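Local coordinates for uncharacterized protein (Methanocella paludicola, PDB 5DMP) that probably removes 3'-phosphates and 3'-terminal ribonucleosides from DNA ends in archaeal non-homologous end joining, as a metal-dependent phosphoesterase, at residues Met75-Ile79 with Ala152-Leu157. Sequence-based numbering, arbitrary orientation.
Sequences MVWDI and APDSVL. With EDO (1,2-ethanediol), chain C; EDO (1,2-ethanediol), chain B.
A classic beta bulge in strand 72-84 is where the loop between helices 148-151 and 162-167 meets the sheet. W77 and D78 both face I8 of strand 5-12; W77 (phi/psi -86/-35) departs from extended geometry, whereas D78 and I79 return to about -154/152. In the loop, A152 is the first residue to leave helical phi/psi after helix 148-151, D154 and S155 are extended (-106/171, -62/130), and V156 and L157 turn to helical values (-72/-24, -85/-39). The nearest CA atoms across the contact are those of W77 and S155, 5.0 Å apart. One backbone hydrogen bond fixes the register: V156 N donates to V76 O (3.0 Å, 151° at the hydrogen).

Apolar packing follows from V156 (chi1 p) and L157 pointing toward the strand: V156 CG1 lies 3.8 Å from both V76 CG1 and I79 CG2, and L157 CD1 is 3.7 Å from V76 CB. M75 (t, t, m) lays its SD 3.4 Å from P153 O. W77 (chi1 t, chi2 near 94°) has its CA-CB bond directed away, yet the indole returns to the loop, with NE1 3.0 Å from A152 O. K114 NZ ties the segments together, hydrogen-bonding to the O atoms of A152, D154 and W77; E61 OE1 similarly joins V76 N to S155 OG. The V76 side chain is about 9 Å from the bound oxido(dioxo)vanadium, so outside direct contact.

The contact buries 455 Å² and packs a C-terminal loop onto a bulged strand of the antiparallel sheet in the LigD-type 3'-phosphoesterase fold.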
loop_
_atom_site.group_PDB
_atom_site.type_symbol
_atom_site.label_atom_id
_atom_site.label_comp_id
_atom_site.label_asym_id
_atom_site.label_seq_id
_atom_site.Cartn_x
_atom_site.Cartn_y
_atom_site.Cartn_z
ATOM N N MET A 75 11.656 -5.081 -1.593
ATOM C CA MET A 75 11.101 -5.835 -2.698
ATOM C C MET A 75 9.906 -5.095 -3.249
ATOM O O MET A 75 9.083 -4.606 -2.467
ATOM C CB MET A 75 10.604 -7.198 -2.165
ATOM C CG MET A 75 9.672 -7.896 -3.165
ATOM S SD MET A 75 8.861 -9.369 -2.481
ATOM C CE MET A 75 10.294 -10.415 -2.118
ATOM N N VAL A 76 9.740 -5.044 -4.567
ATOM C CA VAL A 76 8.528 -4.460 -5.126
ATOM C C VAL A 76 7.545 -5.602 -5.118
ATOM O O VAL A 76 7.609 -6.532 -5.931
ATOM C CB VAL A 76 8.722 -3.861 -6.555
ATOM C CG1 VAL A 76 7.367 -3.363 -7.069
ATOM C CG2 VAL A 76 9.702 -2.666 -6.421
ATOM N N TRP A 77 6.657 -5.553 -4.134
ATOM C CA TRP A 77 5.782 -6.655 -3.820
ATOM C C TRP A 77 4.498 -6.640 -4.665
ATOM O O TRP A 77 3.979 -7.698 -5.013
ATOM C CB TRP A 77 5.548 -6.692 -2.260
ATOM C CG TRP A 77 4.681 -7.865 -1.795
ATOM C CD1 TRP A 77 5.119 -9.111 -1.349
ATOM C CD2 TRP A 77 3.222 -7.885 -1.700
ATOM N NE1 TRP A 77 3.990 -9.883 -0.958
ATOM C CE2 TRP A 77 2.844 -9.171 -1.212
ATOM C CE3 TRP A 77 2.217 -6.950 -2.012
ATOM C CZ2 TRP A 77 1.484 -9.525 -1.002
ATOM C CZ3 TRP A 77 0.853 -7.284 -1.802
ATOM C CH2 TRP A 77 0.519 -8.600 -1.305
ATOM N N ASP A 78 3.937 -5.451 -5.002
ATOM C CA ASP A 78 2.850 -5.384 -5.942
ATOM C C ASP A 78 2.927 -4.002 -6.568
ATOM O O ASP A 78 3.492 -3.082 -5.960
ATOM C CB ASP A 78 1.461 -5.498 -5.249
ATOM C CG ASP A 78 0.345 -5.767 -6.234
ATOM O OD1 ASP A 78 0.626 -6.157 -7.405
ATOM O OD2 ASP A 78 -0.895 -5.611 -5.919
ATOM N N ILE A 79 2.457 -3.863 -7.789
ATOM C CA ILE A 79 2.519 -2.549 -8.449
ATOM C C ILE A 79 1.379 -2.500 -9.492
ATOM O O ILE A 79 0.872 -3.529 -10.000
ATOM C CB ILE A 79 3.921 -2.311 -9.096
ATOM C CG1 ILE A 79 4.113 -0.811 -9.424
ATOM C CG2 ILE A 79 4.044 -3.224 -10.358
ATOM C CD1 ILE A 79 5.583 -0.442 -9.678
ATOM N N ALA A 152 1.594 -15.248 -1.950
ATOM C CA ALA A 152 2.301 -14.510 -3.034
ATOM C C ALA A 152 3.368 -13.645 -2.451
ATOM O O ALA A 152 3.218 -12.396 -2.405
ATOM C CB ALA A 152 1.312 -13.708 -3.878
ATOM N N PRO A 153 4.474 -14.286 -2.006
ATOM C CA PRO A 153 5.440 -13.591 -1.210
ATOM C C PRO A 153 6.514 -12.890 -2.010
ATOM O O PRO A 153 7.277 -12.143 -1.432
ATOM C CB PRO A 153 6.055 -14.720 -0.323
ATOM C CG PRO A 153 5.855 -15.984 -1.142
ATOM C CD PRO A 153 4.682 -15.768 -2.026
ATOM N N ASP A 154 6.580 -13.121 -3.333
ATOM C CA ASP A 154 7.787 -12.752 -4.086
ATOM C C ASP A 154 7.621 -11.500 -4.968
ATOM O O ASP A 154 6.507 -10.999 -5.144
ATOM C CB ASP A 154 8.389 -13.954 -4.884
ATOM C CG ASP A 154 8.697 -15.132 -3.960
ATOM O OD1 ASP A 154 9.105 -14.867 -2.789
ATOM O OD2 ASP A 154 8.426 -16.298 -4.376
ATOM N N SER A 155 8.740 -11.044 -5.514
ATOM C CA SER A 155 8.734 -9.769 -6.299
ATOM C C SER A 155 7.839 -9.867 -7.510
ATOM O O SER A 155 7.946 -10.797 -8.328
ATOM C CB SER A 155 10.171 -9.365 -6.708
ATOM O OG SER A 155 10.131 -8.377 -7.687
ATOM N N VAL A 156 6.980 -8.863 -7.648
ATOM C CA VAL A 156 6.129 -8.715 -8.839
ATOM C C VAL A 156 7.008 -8.293 -10.022
ATOM O O VAL A 156 6.650 -8.537 -11.182
ATOM C CB VAL A 156 4.965 -7.719 -8.510
ATOM C CG1 VAL A 156 5.395 -6.269 -8.524
ATOM C CG2 VAL A 156 3.795 -7.940 -9.390
ATOM N N LEU A 157 8.146 -7.677 -9.749
ATOM C CA LEU A 157 9.014 -7.203 -10.880
ATOM C C LEU A 157 9.946 -8.313 -11.410
ATOM O O LEU A 157 10.204 -8.395 -12.624
ATOM C CB LEU A 157 9.917 -6.018 -10.457
ATOM C CG LEU A 157 9.070 -4.717 -10.275
ATOM C CD1 LEU A 157 10.012 -3.557 -10.009
ATOM C CD2 LEU A 157 8.183 -4.382 -11.442
HETATM C C1 EDO C . 4.487 -12.627 -7.634
HETATM O O1 EDO C . 3.897 -11.945 -8.763
HETATM C C2 EDO C . 5.773 -13.293 -8.097
HETATM O O2 EDO C . 6.020 -12.799 -9.414
HETATM C C1 EDO B . 11.876 -15.566 1.318
HETATM O O1 EDO B . 13.281 -15.159 1.231
HETATM C C2 EDO B . 10.902 -14.390 1.372
HETATM O O2 EDO B . 10.659 -13.773 0.078
#